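Local coordinates for protein dihydroorotase (Agrobacterium tumefaciens, PDB 2OGJ) that deacetylates acetyl-(R)-mandelate in vitro as a zinc-dependent esterase of the amidohydrolase superfamily, at residues A[37-49]-A[339-351]. Numbering follows the deposited sequence.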
loop_
_atom_site.group_PDB
_atom_site.type_symbol
_atom_site.label_atom_id
_atom_site.label_comp_id
_atom_site.label_asym_id
_atom_site.label_seq_id
_atom_site.Cartn_x
_atom_site.Cartn_y
_atom_site.Cartn_z
ATOM N N ASP A 37 -28.147 -15.081 -55.859
ATOM C CA ASP A 37 -29.300 -15.229 -54.986
ATOM C C ASP A 37 -28.933 -16.382 -54.046
ATOM O O ASP A 37 -28.246 -17.321 -54.454
ATOM C CB ASP A 37 -30.565 -15.596 -55.783
ATOM C CG ASP A 37 -30.982 -14.523 -56.797
ATOM O OD1 ASP A 37 -32.070 -14.688 -57.382
ATOM O OD2 ASP A 37 -30.249 -13.535 -57.022
ATOM N N ILE A 38 -29.359 -16.304 -52.789
ATOM C CA ILE A 38 -29.059 -17.359 -51.828
ATOM C C ILE A 38 -30.353 -17.849 -51.195
ATOM O O ILE A 38 -31.210 -17.053 -50.809
ATOM C CB ILE A 38 -28.100 -16.857 -50.714
ATOM C CG1 ILE A 38 -26.879 -16.182 -51.344
ATOM C CG2 ILE A 38 -27.628 -18.025 -49.851
ATOM C CD1 ILE A 38 -25.904 -15.586 -50.337
ATOM N N LEU A 39 -30.496 -19.167 -51.116
ATOM C CA LEU A 39 -31.677 -19.773 -50.520
ATOM C C LEU A 39 -31.345 -20.416 -49.167
ATOM O O LEU A 39 -30.506 -21.321 -49.085
ATOM C CB LEU A 39 -32.247 -20.838 -51.454
ATOM C CG LEU A 39 -33.517 -21.523 -50.947
ATOM C CD1 LEU A 39 -34.640 -20.518 -50.988
ATOM C CD2 LEU A 39 -33.867 -22.720 -51.797
ATOM N N ILE A 40 -31.997 -19.944 -48.108
ATOM C CA ILE A 40 -31.774 -20.491 -46.776
ATOM C C ILE A 40 -32.915 -21.440 -46.409
ATOM O O ILE A 40 -34.092 -21.082 -46.529
ATOM C CB ILE A 40 -31.730 -19.396 -45.695
ATOM C CG1 ILE A 40 -30.882 -18.207 -46.164
ATOM C CG2 ILE A 40 -31.174 -19.987 -44.411
ATOM C CD1 ILE A 40 -29.445 -18.524 -46.405
ATOM N N GLY A 41 -32.561 -22.648 -45.967
ATOM C CA GLY A 41 -33.567 -23.621 -45.572
ATOM C C GLY A 41 -34.121 -23.333 -44.187
ATOM O O GLY A 41 -33.481 -22.640 -43.395
ATOM N N GLY A 42 -35.318 -23.840 -43.903
ATOM C CA GLY A 42 -35.945 -23.633 -42.605
ATOM C C GLY A 42 -35.050 -24.042 -41.443
ATOM O O GLY A 42 -35.290 -23.658 -40.290
ATOM N N ASP A 43 -34.024 -24.835 -41.749
ATOM C CA ASP A 43 -33.053 -25.282 -40.752
ATOM C C ASP A 43 -31.878 -24.285 -40.696
ATOM O O ASP A 43 -30.842 -24.542 -40.082
ATOM C CB ASP A 43 -32.540 -26.689 -41.097
ATOM C CG ASP A 43 -31.886 -26.767 -42.475
ATOM O OD1 ASP A 43 -31.205 -27.784 -42.750
ATOM O OD2 ASP A 43 -32.064 -25.827 -43.285
ATOM N N GLY A 44 -32.062 -23.139 -41.344
ATOM C CA GLY A 44 -31.045 -22.108 -41.372
ATOM C C GLY A 44 -29.798 -22.494 -42.138
ATOM O O GLY A 44 -28.712 -22.000 -41.847
ATOM N N LYS A 45 -29.938 -23.383 -43.113
ATOM C CA LYS A 45 -28.783 -23.799 -43.900
ATOM C C LYS A 45 -28.958 -23.478 -45.376
ATOM O O LYS A 45 -30.051 -23.600 -45.934
ATOM C CB LYS A 45 -28.511 -25.291 -43.700
ATOM C CG LYS A 45 -28.113 -25.630 -42.280
ATOM C CD LYS A 45 -27.853 -27.105 -42.070
ATOM C CE LYS A 45 -27.499 -27.373 -40.610
ATOM N NZ LYS A 45 -27.306 -28.822 -40.297
ATOM N N ILE A 46 -27.861 -23.053 -45.994
ATOM C CA ILE A 46 -27.843 -22.689 -47.406
ATOM C C ILE A 46 -28.274 -23.860 -48.295
ATOM O O ILE A 46 -27.536 -24.830 -48.470
ATOM C CB ILE A 46 -26.428 -22.217 -47.826
ATOM C CG1 ILE A 46 -25.963 -21.093 -46.891
ATOM C CG2 ILE A 46 -26.439 -21.749 -49.279
ATOM C CD1 ILE A 46 -24.519 -20.703 -47.067
ATOM N N ALA A 47 -29.478 -23.752 -48.850
ATOM C CA ALA A 47 -30.033 -24.787 -49.720
ATOM C C ALA A 47 -29.464 -24.650 -51.121
ATOM O O ALA A 47 -29.115 -25.647 -51.763
ATOM C CB ALA A 47 -31.553 -24.676 -49.768
ATOM N N ALA A 48 -29.356 -23.412 -51.589
ATOM C CA ALA A 48 -28.823 -23.177 -52.919
ATOM C C ALA A 48 -28.256 -21.775 -53.124
ATOM O O ALA A 48 -28.581 -20.837 -52.398
ATOM C CB ALA A 48 -29.906 -23.451 -53.950
ATOM N N VAL A 49 -27.399 -21.647 -54.127
ATOM C CA VAL A 49 -26.797 -20.370 -54.475
ATOM C C VAL A 49 -26.650 -20.320 -55.996
ATOM O O VAL A 49 -25.942 -21.138 -56.595
ATOM C CB VAL A 49 -25.410 -20.199 -53.825
ATOM C CG1 VAL A 49 -24.818 -18.838 -54.200
ATOM C CG2 VAL A 49 -25.539 -20.338 -52.331
ATOM N N ASN A 339 -15.402 -21.783 -46.788
ATOM C CA ASN A 339 -16.496 -22.364 -47.553
ATOM C C ASN A 339 -17.863 -21.943 -47.051
ATOM O O ASN A 339 -18.814 -22.702 -47.170
ATOM C CB ASN A 339 -16.406 -23.896 -47.509
ATOM C CG ASN A 339 -15.186 -24.439 -48.241
ATOM O OD1 ASN A 339 -14.036 -24.168 -47.866
ATOM N ND2 ASN A 339 -15.434 -25.214 -49.302
ATOM N N ARG A 340 -17.973 -20.740 -46.505
ATOM C CA ARG A 340 -19.241 -20.278 -45.953
ATOM C C ARG A 340 -20.428 -20.220 -46.904
ATOM O O ARG A 340 -21.569 -20.238 -46.456
ATOM C CB ARG A 340 -19.038 -18.922 -45.283
ATOM C CG ARG A 340 -18.168 -19.005 -44.050
ATOM C CD ARG A 340 -18.945 -19.445 -42.834
ATOM N NE ARG A 340 -19.178 -18.310 -41.953
ATOM C CZ ARG A 340 -19.048 -18.350 -40.632
ATOM N NH1 ARG A 340 -18.686 -19.477 -40.027
ATOM N NH2 ARG A 340 -19.266 -17.251 -39.917
ATOM N N LEU A 341 -20.166 -20.156 -48.210
ATOM C CA LEU A 341 -21.242 -20.105 -49.204
ATOM C C LEU A 341 -21.693 -21.504 -49.646
ATOM O O LEU A 341 -22.717 -21.645 -50.310
ATOM C CB LEU A 341 -20.809 -19.285 -50.424
ATOM C CG LEU A 341 -21.577 -17.997 -50.776
ATOM C CD1 LEU A 341 -22.649 -17.706 -49.756
ATOM C CD2 LEU A 341 -20.605 -16.849 -50.864
ATOM N N ASP A 342 -20.933 -22.527 -49.249
ATOM C CA ASP A 342 -21.223 -23.928 -49.568
ATOM C C ASP A 342 -22.648 -24.304 -49.195
ATOM O O ASP A 342 -23.248 -23.681 -48.327
ATOM C CB ASP A 342 -20.283 -24.849 -48.795
ATOM C CG ASP A 342 -18.963 -25.085 -49.502
ATOM O OD1 ASP A 342 -18.416 -24.153 -50.140
ATOM O OD2 ASP A 342 -18.457 -26.223 -49.389
ATOM N N VAL A 343 -23.190 -25.329 -49.845
ATOM C CA VAL A 343 -24.538 -25.766 -49.520
ATOM C C VAL A 343 -24.450 -26.516 -48.204
ATOM O O VAL A 343 -23.466 -27.200 -47.941
ATOM C CB VAL A 343 -25.128 -26.694 -50.615
ATOM C CG1 VAL A 343 -26.341 -27.444 -50.084
ATOM C CG2 VAL A 343 -25.548 -25.870 -51.813
ATOM N N GLY A 344 -25.471 -26.375 -47.368
ATOM C CA GLY A 344 -25.459 -27.055 -46.090
ATOM C C GLY A 344 -24.852 -26.220 -44.973
ATOM O O GLY A 344 -25.138 -26.451 -43.795
ATOM N N GLN A 345 -24.005 -25.255 -45.341
ATOM C CA GLN A 345 -23.402 -24.375 -44.349
ATOM C C GLN A 345 -24.450 -23.496 -43.680
ATOM O O GLN A 345 -25.330 -22.993 -44.369
ATOM C CB GLN A 345 -22.311 -23.516 -44.990
ATOM C CG GLN A 345 -20.945 -24.182 -45.041
ATOM C CD GLN A 345 -20.120 -23.911 -43.800
ATOM O OE1 GLN A 345 -18.912 -23.687 -43.883
ATOM N NE2 GLN A 345 -20.563 -23.886 -42.548
ATOM N N ARG A 346 -24.376 -23.340 -42.376
ATOM C CA ARG A 346 -25.368 -22.517 -41.683
ATOM C C ARG A 346 -25.259 -21.075 -42.160
ATOM O O ARG A 346 -24.176 -20.502 -42.152
ATOM C CB ARG A 346 -25.152 -22.551 -40.178
ATOM C CG ARG A 346 -26.316 -21.958 -39.424
ATOM C CD ARG A 346 -25.959 -21.574 -38.001
ATOM N NE ARG A 346 -27.156 -21.170 -37.273
ATOM C CZ ARG A 346 -27.160 -20.285 -36.280
ATOM N NH1 ARG A 346 -26.017 -19.707 -35.901
ATOM N NH2 ARG A 346 -28.300 -19.975 -35.661
ATOM N N ALA A 347 -26.378 -20.493 -42.582
ATOM C CA ALA A 347 -26.378 -19.120 -43.077
ATOM C C ALA A 347 -25.981 -18.174 -41.959
ATOM O O ALA A 347 -26.548 -18.213 -40.863
ATOM C CB ALA A 347 -27.743 -18.758 -43.606
ATOM N N ASP A 348 -24.992 -17.334 -42.230
ATOM C CA ASP A 348 -24.515 -16.382 -41.237
ATOM C C ASP A 348 -23.932 -15.191 -41.993
ATOM O O ASP A 348 -22.711 -15.026 -42.080
ATOM C CB ASP A 348 -23.457 -17.060 -40.354
ATOM C CG ASP A 348 -23.067 -16.213 -39.158
ATOM O OD1 ASP A 348 -22.321 -16.690 -38.272
ATOM O OD2 ASP A 348 -23.508 -15.051 -39.112
ATOM N N PHE A 349 -24.818 -14.364 -42.545
ATOM C CA PHE A 349 -24.391 -13.208 -43.339
ATOM C C PHE A 349 -24.683 -11.834 -42.739
ATOM O O PHE A 349 -25.203 -11.697 -41.643
ATOM C CB PHE A 349 -25.043 -13.260 -44.726
ATOM C CG PHE A 349 -25.033 -14.614 -45.359
ATOM C CD1 PHE A 349 -26.229 -15.238 -45.663
ATOM C CD2 PHE A 349 -23.844 -15.264 -45.648
ATOM C CE1 PHE A 349 -26.253 -16.493 -46.248
ATOM C CE2 PHE A 349 -23.845 -16.526 -46.235
ATOM C CZ PHE A 349 -25.047 -17.144 -46.537
ATOM N N THR A 350 -24.313 -10.811 -43.487
ATOM C CA THR A 350 -24.550 -9.433 -43.109
ATOM C C THR A 350 -24.627 -8.699 -44.440
ATOM O O THR A 350 -23.650 -8.589 -45.186
ATOM C CB THR A 350 -23.421 -8.837 -42.200
ATOM O OG1 THR A 350 -23.571 -7.411 -42.114
ATOM C CG2 THR A 350 -22.050 -9.175 -42.748
ATOM N N VAL A 351 -25.830 -8.243 -44.747
ATOM C CA VAL A 351 -26.107 -7.534 -45.973
ATOM C C VAL A 351 -25.921 -6.038 -45.727
ATOM O O VAL A 351 -26.528 -5.476 -44.814
ATOM C CB VAL A 351 -27.532 -7.847 -46.411
ATOM C CG1 VAL A 351 -27.859 -7.134 -47.703
ATOM C CG2 VAL A 351 -27.670 -9.353 -46.556
#
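Three backbone hydrogen bonds join Gly44 and Ile46 to the loop 343-347. Ile46 uses both of its polar backbone atoms: its N gives to Gln345 O (3.0 Å, N-H...O angle 175°), and its O accepts from Gly344 N at 2.8 Å. The third bond runs from Ala347 N to Gly44 O at 2.9 Å, and together with Ile46 N to Gln345 O it makes Lys45 and Arg346 a single beta bridge. Turns flank the bridge: a type I turn, Gly41 to Gly44, ends at the acceptor Gly44 O, and a type II turn, Asp342 to Gln345, presents Gly344 N and Gln345 O. The hairpin 36-40/46-50 belongs to the small beta domain beside the TIM barrel, as in many amidohydrolases, away from the zinc site; the second segment follows helix 327-332 and leads into strand 348-362. A classic bulge, Ala47 and Ala48 opposite Leu39, interrupts the hairpin. Apolar packing centres on the Phe349 ring. Ile38 CD1 lies over one face, while Ile40 CD1 (3.8 Å from Phe349 CE1) and Ile46 CD1 (3.6 Å from Phe349 CZ) meet its edge. Ile46 CG1 is anti to the carbonyl carbon (chi1 -54°), and the extended chi2 of 171° carries CD1 on toward that edge. Ile38 CD1 also meets Leu341 CD1 at 3.9 Å, the two side chains crossing nearly at right angles. Ile69 of strand 68-75 touches both Ile38 and Phe349.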